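Local atomic coordinates of tyrosine recombinase XerH (Helicobacter pylori, PDB entry 5JK0), a protein that cuts and rejoins recombining DNA molecules as a site-specific tyrosine recombinase and is involved in chromosome segregation. Residues 196-208 with 276-289. Numbering follows the deposited sequence.
Sequences KVRARNRLLIKII and FCNQKGSALTQAYL. With nucleotides of chain H; nucleotides of chain G.
The Arg200 guanidinium carries Leu284 CD1 over one face, while its edge meets Asn201 OD1 and the OP2 oxygen of DG4 of chain H in plane. The Phe276 ring takes Leu204 on one face, in a CH-pi contact that puts CD1 3.8 Å from the ring centroid, with Arg200 CG, Leu203 and Ile207 round its edge. On the Tyr288 ring, O5' of DG4 of chain H sits over one face and Asn201 OD1 lies at the edge. This is the catalytic domain of a tyrosine recombinase, where helix 198-211 packs against the loop leading into helix 286-300 and that helix's first turn, and both segments meet the DNA backbone.

Arg200 leaves its helix with CG anti to the backbone N, then bends at chi3 (63°), which swings the guanidinium toward the loop and the phosphate. NH1 reaches the carbonyl oxygen of Cys277 at 2.8 Å, and NH2 donates to OP2 of DG4 of chain H at 2.7 Å. NE is held by OD1 of Asn201, almost in line with its C=O bond; together with the bonds to Cys277 O and the phosphate, this fixes the rotation of the guanidinium. Gln279 NE2 grips the same OP2, so two protein side chains share one phosphate oxygen.

Next along the backbone, Asn278 ND2 bonds OP1 of DT5 of chain H, while Thr285 OG1, at the N-cap of helix 286-300, donates to its OP2 at 2.8 Å. Gln286 NE2 bonds OP2 of DC23 of chain G. Deeper in, Leu289 packs CD1 against Leu204 CD2 and CD2 against Ile208 CD1, the latter residue near the predicted active-site Arg313.

The ND2 of Asn201 gives a nearly straight bond (172°) to the OH of Tyr288, which lies in the plane of the amide.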
loop_
_atom_site.group_PDB
_atom_site.type_symbol
_atom_site.label_atom_id
_atom_site.label_comp_id
_atom_site.label_asym_id
_atom_site.label_seq_id
_atom_site.Cartn_x
_atom_site.Cartn_y
_atom_site.Cartn_z
ATOM N N LYS D 196 21.643 -6.226 -48.848
ATOM C CA LYS D 196 21.358 -4.798 -48.782
ATOM C C LYS D 196 21.147 -4.310 -47.350
ATOM O O LYS D 196 21.312 -3.124 -47.065
ATOM C CB LYS D 196 20.126 -4.466 -49.628
ATOM N N VAL D 197 20.782 -5.220 -46.450
ATOM C CA VAL D 197 20.452 -4.828 -45.082
ATOM C C VAL D 197 21.223 -5.600 -44.011
ATOM O O VAL D 197 21.114 -5.286 -42.826
ATOM C CB VAL D 197 18.943 -5.004 -44.796
ATOM C CG1 VAL D 197 18.108 -4.273 -45.838
ATOM C CG2 VAL D 197 18.579 -6.479 -44.749
ATOM N N ARG D 198 21.998 -6.601 -44.418
ATOM C CA ARG D 198 22.672 -7.466 -43.452
ATOM C C ARG D 198 23.727 -6.724 -42.635
ATOM O O ARG D 198 23.783 -6.864 -41.413
ATOM C CB ARG D 198 23.315 -8.663 -44.154
ATOM C CG ARG D 198 23.881 -9.692 -43.190
ATOM C CD ARG D 198 24.265 -10.976 -43.903
ATOM N NE ARG D 198 24.637 -12.024 -42.957
ATOM C CZ ARG D 198 25.881 -12.270 -42.563
ATOM N NH1 ARG D 198 26.125 -13.243 -41.696
ATOM N NH2 ARG D 198 26.884 -11.544 -43.037
ATOM N N ALA D 199 24.558 -5.939 -43.311
ATOM C CA ALA D 199 25.615 -5.188 -42.641
ATOM C C ALA D 199 25.037 -4.164 -41.669
ATOM O O ALA D 199 25.497 -4.040 -40.534
ATOM C CB ALA D 199 26.507 -4.502 -43.665
ATOM N N ARG D 200 24.022 -3.437 -42.125
ATOM C CA ARG D 200 23.396 -2.390 -41.327
ATOM C C ARG D 200 22.686 -2.946 -40.096
ATOM O O ARG D 200 22.863 -2.444 -38.987
ATOM C CB ARG D 200 22.402 -1.601 -42.180
ATOM C CG ARG D 200 21.672 -0.499 -41.433
ATOM C CD ARG D 200 20.506 0.023 -42.253
ATOM N NE ARG D 200 19.506 -1.016 -42.487
ATOM C CZ ARG D 200 18.488 -0.899 -43.332
ATOM N NH1 ARG D 200 18.330 0.216 -44.034
ATOM N NH2 ARG D 200 17.628 -1.898 -43.477
ATOM N N ASN D 201 21.880 -3.982 -40.302
ATOM C CA ASN D 201 21.070 -4.543 -39.228
ATOM C C ASN D 201 21.895 -5.263 -38.167
ATOM O O ASN D 201 21.604 -5.158 -36.976
ATOM C CB ASN D 201 20.019 -5.495 -39.802
ATOM C CG ASN D 201 18.990 -4.778 -40.654
ATOM O OD1 ASN D 201 19.175 -3.618 -41.024
ATOM N ND2 ASN D 201 17.899 -5.465 -40.971
ATOM N N ARG D 202 22.921 -5.992 -38.596
ATOM C CA ARG D 202 23.787 -6.689 -37.653
ATOM C C ARG D 202 24.516 -5.700 -36.751
ATOM O O ARG D 202 24.587 -5.893 -35.539
ATOM C CB ARG D 202 24.795 -7.575 -38.385
ATOM C CG ARG D 202 24.205 -8.862 -38.933
ATOM C CD ARG D 202 25.289 -9.899 -39.168
ATOM N NE ARG D 202 26.303 -9.431 -40.107
ATOM C CZ ARG D 202 27.471 -10.032 -40.302
ATOM N NH1 ARG D 202 28.335 -9.540 -41.180
ATOM N NH2 ARG D 202 27.777 -11.127 -39.619
ATOM N N LEU D 203 25.049 -4.638 -37.348
ATOM C CA LEU D 203 25.757 -3.611 -36.592
ATOM C C LEU D 203 24.824 -2.901 -35.614
ATOM O O LEU D 203 25.206 -2.610 -34.483
ATOM C CB LEU D 203 26.399 -2.594 -37.539
ATOM C CG LEU D 203 27.143 -1.428 -36.884
ATOM C CD1 LEU D 203 28.277 -1.933 -36.003
ATOM C CD2 LEU D 203 27.669 -0.467 -37.938
ATOM N N LEU D 204 23.599 -2.634 -36.055
ATOM C CA LEU D 204 22.616 -1.934 -35.234
ATOM C C LEU D 204 22.246 -2.723 -33.983
ATOM O O LEU D 204 22.239 -2.182 -32.876
ATOM C CB LEU D 204 21.355 -1.638 -36.052
ATOM C CG LEU D 204 20.177 -1.012 -35.303
ATOM C CD1 LEU D 204 20.578 0.313 -34.675
ATOM C CD2 LEU D 204 18.986 -0.829 -36.230
ATOM N N ILE D 205 21.941 -4.003 -34.166
ATOM C CA ILE D 205 21.492 -4.853 -33.068
ATOM C C ILE D 205 22.622 -5.165 -32.088
ATOM O O ILE D 205 22.411 -5.167 -30.876
ATOM C CB ILE D 205 20.886 -6.170 -33.601
ATOM C CG1 ILE D 205 19.671 -5.868 -34.481
ATOM C CG2 ILE D 205 20.488 -7.088 -32.456
ATOM C CD1 ILE D 205 18.946 -7.098 -34.975
ATOM N N LYS D 206 23.820 -5.409 -32.608
ATOM C CA LYS D 206 24.957 -5.752 -31.756
ATOM C C LYS D 206 25.345 -4.611 -30.817
ATOM O O LYS D 206 25.680 -4.849 -29.656
ATOM C CB LYS D 206 26.162 -6.163 -32.601
ATOM C CG LYS D 206 26.019 -7.538 -33.225
ATOM C CD LYS D 206 27.357 -8.115 -33.649
ATOM C CE LYS D 206 27.173 -9.491 -34.270
ATOM N NZ LYS D 206 28.332 -10.390 -34.015
ATOM N N ILE D 207 25.299 -3.379 -31.315
ATOM C CA ILE D 207 25.621 -2.216 -30.493
ATOM C C ILE D 207 24.642 -2.099 -29.325
ATOM O O ILE D 207 25.028 -1.756 -28.206
ATOM C CB ILE D 207 25.610 -0.917 -31.326
ATOM C CG1 ILE D 207 26.766 -0.920 -32.328
ATOM C CG2 ILE D 207 25.712 0.306 -30.427
ATOM C CD1 ILE D 207 26.828 0.316 -33.198
ATOM N N ILE D 208 23.376 -2.410 -29.588
ATOM C CA ILE D 208 22.346 -2.397 -28.554
ATOM C C ILE D 208 22.613 -3.457 -27.487
ATOM O O ILE D 208 22.501 -3.189 -26.291
ATOM C CB ILE D 208 20.944 -2.623 -29.156
ATOM C CG1 ILE D 208 20.561 -1.447 -30.056
ATOM C CG2 ILE D 208 19.907 -2.805 -28.058
ATOM C CD1 ILE D 208 19.164 -1.544 -30.622
ATOM N N PHE D 276 22.697 5.088 -39.119
ATOM C CA PHE D 276 21.731 4.145 -39.667
ATOM C C PHE D 276 20.619 4.879 -40.409
ATOM O O PHE D 276 20.104 5.890 -39.932
ATOM C CB PHE D 276 21.141 3.274 -38.555
ATOM C CG PHE D 276 22.173 2.527 -37.759
ATOM C CD1 PHE D 276 22.768 1.385 -38.268
ATOM C CD2 PHE D 276 22.544 2.966 -36.499
ATOM C CE1 PHE D 276 23.719 0.697 -37.537
ATOM C CE2 PHE D 276 23.494 2.281 -35.763
ATOM C CZ PHE D 276 24.082 1.145 -36.283
ATOM N N CYS D 277 20.252 4.369 -41.580
ATOM C CA CYS D 277 19.221 5.001 -42.391
ATOM C C CYS D 277 18.461 3.988 -43.239
ATOM O O CYS D 277 18.963 2.901 -43.525
ATOM C CB CYS D 277 19.837 6.072 -43.293
ATOM S SG CYS D 277 21.016 5.436 -44.509
ATOM N N ASN D 278 17.247 4.353 -43.638
ATOM C CA ASN D 278 16.460 3.523 -44.539
ATOM C C ASN D 278 16.913 3.706 -45.983
ATOM O O ASN D 278 17.931 4.346 -46.243
ATOM C CB ASN D 278 14.965 3.837 -44.399
ATOM C CG ASN D 278 14.659 5.322 -44.513
ATOM O OD1 ASN D 278 15.358 6.067 -45.202
ATOM N ND2 ASN D 278 13.607 5.759 -43.830
ATOM N N GLN D 279 16.153 3.148 -46.920
ATOM C CA GLN D 279 16.504 3.234 -48.333
ATOM C C GLN D 279 16.311 4.650 -48.868
ATOM O O GLN D 279 16.910 5.030 -49.875
ATOM C CB GLN D 279 15.673 2.244 -49.151
ATOM C CG GLN D 279 15.723 0.815 -48.631
ATOM C CD GLN D 279 17.131 0.249 -48.603
ATOM O OE1 GLN D 279 17.957 0.561 -49.461
ATOM N NE2 GLN D 279 17.411 -0.586 -47.609
ATOM N N LYS D 280 15.474 5.425 -48.187
ATOM C CA LYS D 280 15.188 6.794 -48.599
ATOM C C LYS D 280 16.190 7.786 -48.004
ATOM O O LYS D 280 16.254 8.939 -48.426
ATOM C CB LYS D 280 13.762 7.183 -48.200
ATOM N N GLY D 281 16.967 7.333 -47.023
ATOM C CA GLY D 281 18.016 8.155 -46.443
ATOM C C GLY D 281 17.713 8.656 -45.042
ATOM O O GLY D 281 18.617 9.058 -44.309
ATOM N N SER D 282 16.435 8.636 -44.678
ATOM C CA SER D 282 15.992 9.083 -43.361
ATOM C C SER D 282 16.177 7.993 -42.306
ATOM O O SER D 282 16.590 6.880 -42.624
ATOM C CB SER D 282 14.529 9.523 -43.424
ATOM O OG SER D 282 13.808 8.736 -44.354
ATOM N N ALA D 283 15.861 8.316 -41.055
ATOM C CA ALA D 283 16.103 7.406 -39.937
ATOM C C ALA D 283 15.188 6.181 -39.941
ATOM O O ALA D 283 14.043 6.246 -40.387
ATOM C CB ALA D 283 15.955 8.154 -38.619
ATOM N N LEU D 284 15.710 5.066 -39.435
ATOM C CA LEU D 284 14.915 3.857 -39.245
ATOM C C LEU D 284 13.992 4.013 -38.043
ATOM O O LEU D 284 14.293 4.765 -37.116
ATOM C CB LEU D 284 15.817 2.636 -39.056
ATOM C CG LEU D 284 16.626 2.175 -40.269
ATOM C CD1 LEU D 284 17.580 1.057 -39.881
ATOM C CD2 LEU D 284 15.690 1.723 -41.381
ATOM N N THR D 285 12.874 3.299 -38.058
ATOM C CA THR D 285 11.920 3.367 -36.958
ATOM C C THR D 285 12.094 2.200 -35.993
ATOM O O THR D 285 12.730 1.197 -36.320
ATOM C CB THR D 285 10.465 3.380 -37.468
ATOM O OG1 THR D 285 10.223 2.215 -38.267
ATOM C CG2 THR D 285 10.203 4.626 -38.301
ATOM N N GLN D 286 11.526 2.346 -34.802
ATOM C CA GLN D 286 11.540 1.291 -33.797
ATOM C C GLN D 286 10.813 0.048 -34.305
ATOM O O GLN D 286 11.175 -1.080 -33.964
ATOM C CB GLN D 286 10.908 1.795 -32.494
ATOM C CG GLN D 286 10.627 0.723 -31.449
ATOM C CD GLN D 286 9.253 0.094 -31.611
ATOM O OE1 GLN D 286 8.413 0.594 -32.359
ATOM N NE2 GLN D 286 9.023 -1.013 -30.915
ATOM N N ALA D 287 9.790 0.267 -35.126
ATOM C CA ALA D 287 8.974 -0.820 -35.660
ATOM C C ALA D 287 9.808 -1.815 -36.463
ATOM O O ALA D 287 9.639 -3.028 -36.330
ATOM C CB ALA D 287 7.849 -0.261 -36.518
ATOM N N TYR D 288 10.710 -1.298 -37.292
ATOM C CA TYR D 288 11.578 -2.152 -38.092
ATOM C C TYR D 288 12.626 -2.835 -37.221
ATOM O O TYR D 288 12.941 -4.009 -37.422
ATOM C CB TYR D 288 12.263 -1.347 -39.199
ATOM C CG TYR D 288 13.198 -2.174 -40.054
ATOM C CD1 TYR D 288 12.711 -2.961 -41.090
ATOM C CD2 TYR D 288 14.569 -2.170 -39.822
ATOM C CE1 TYR D 288 13.561 -3.721 -41.871
ATOM C CE2 TYR D 288 15.427 -2.926 -40.598
ATOM C CZ TYR D 288 14.918 -3.699 -41.620
ATOM O OH TYR D 288 15.771 -4.452 -42.393
ATOM N N LEU D 289 13.166 -2.092 -36.261
ATOM C CA LEU D 289 14.170 -2.625 -35.348
ATOM C C LEU D 289 13.616 -3.794 -34.539
ATOM O O LEU D 289 14.272 -4.826 -34.402
ATOM C CB LEU D 289 14.678 -1.529 -34.407
ATOM C CG LEU D 289 15.590 -1.977 -33.263
ATOM C CD1 LEU D 289 16.847 -2.656 -33.789
ATOM C CD2 LEU D 289 15.948 -0.795 -32.371
ATOM P P DG H 4 14.452 -0.463 -45.389
ATOM O OP1 DG H 4 14.316 0.975 -45.705
ATOM O OP2 DG H 4 15.800 -1.053 -45.225
ATOM O "O5'" DG H 4 13.606 -0.796 -44.068
ATOM C "C5'" DG H 4 12.865 0.226 -43.400
ATOM C "C4'" DG H 4 11.564 0.529 -44.127
ATOM O "O4'" DG H 4 10.905 -0.706 -44.481
ATOM C "C3'" DG H 4 10.536 1.283 -43.308
ATOM O "O3'" DG H 4 10.788 2.680 -43.370
ATOM C "C2'" DG H 4 9.228 0.920 -44.009
ATOM C "C1'" DG H 4 9.508 -0.486 -44.561
ATOM N N9 DG H 4 8.821 -1.556 -43.838
ATOM C C8 DG H 4 9.394 -2.668 -43.268
ATOM N N7 DG H 4 8.533 -3.461 -42.692
ATOM C C5 DG H 4 7.308 -2.837 -42.893
ATOM C C6 DG H 4 6.008 -3.230 -42.491
ATOM O O6 DG H 4 5.674 -4.240 -41.856
ATOM N N1 DG H 4 5.043 -2.312 -42.898
ATOM C C2 DG H 4 5.300 -1.161 -43.603
ATOM N N2 DG H 4 4.238 -0.400 -43.905
ATOM N N3 DG H 4 6.513 -0.782 -43.988
ATOM C C4 DG H 4 7.466 -1.664 -43.599
ATOM P P DT H 5 10.521 3.603 -42.082
ATOM O OP1 DT H 5 11.103 4.936 -42.353
ATOM O OP2 DT H 5 10.961 2.835 -40.898
ATOM O "O5'" DT H 5 8.925 3.735 -42.022
ATOM C "C5'" DT H 5 8.226 4.401 -43.070
ATOM C "C4'" DT H 5 6.723 4.366 -42.835
ATOM O "O4'" DT H 5 6.288 2.990 -42.670
ATOM C "C3'" DT H 5 6.237 5.122 -41.595
ATOM O "O3'" DT H 5 5.065 5.872 -41.911
ATOM C "C2'" DT H 5 5.939 4.006 -40.596
ATOM C "C1'" DT H 5 5.486 2.885 -41.516
ATOM N N1 DT H 5 5.673 1.523 -40.933
ATOM C C2 DT H 5 4.579 0.836 -40.459
ATOM O O2 DT H 5 3.446 1.283 -40.488
ATOM N N3 DT H 5 4.859 -0.403 -39.947
ATOM C C4 DT H 5 6.099 -1.012 -39.862
ATOM O O4 DT H 5 6.250 -2.130 -39.383
ATOM C C5 DT H 5 7.203 -0.236 -40.376
ATOM C C7 DT H 5 8.596 -0.791 -40.337
ATOM C C6 DT H 5 6.940 0.979 -40.881
ATOM P P DC G 23 10.597 -2.360 -27.588
ATOM O OP1 DC G 23 11.500 -3.435 -27.121
ATOM O OP2 DC G 23 10.718 -1.862 -28.977
ATOM O "O5'" DC G 23 9.089 -2.839 -27.355
ATOM C "C5'" DC G 23 8.657 -3.201 -26.048
ATOM C "C4'" DC G 23 7.237 -3.740 -26.070
ATOM O "O4'" DC G 23 6.315 -2.669 -26.397
ATOM C "C3'" DC G 23 6.980 -4.849 -27.089
ATOM O "O3'" DC G 23 6.116 -5.829 -26.527
ATOM C "C2'" DC G 23 6.317 -4.109 -28.248
ATOM C "C1'" DC G 23 5.536 -3.026 -27.518
ATOM N N1 DC G 23 5.304 -1.798 -28.332
ATOM C C2 DC G 23 4.004 -1.458 -28.720
ATOM O O2 DC G 23 3.064 -2.190 -28.386
ATOM N N3 DC G 23 3.811 -0.333 -29.453
ATOM C C4 DC G 23 4.851 0.433 -29.789
ATOM N N4 DC G 23 4.611 1.531 -30.513
ATOM C C5 DC G 23 6.182 0.102 -29.404
ATOM C C6 DC G 23 6.361 -1.010 -28.681
#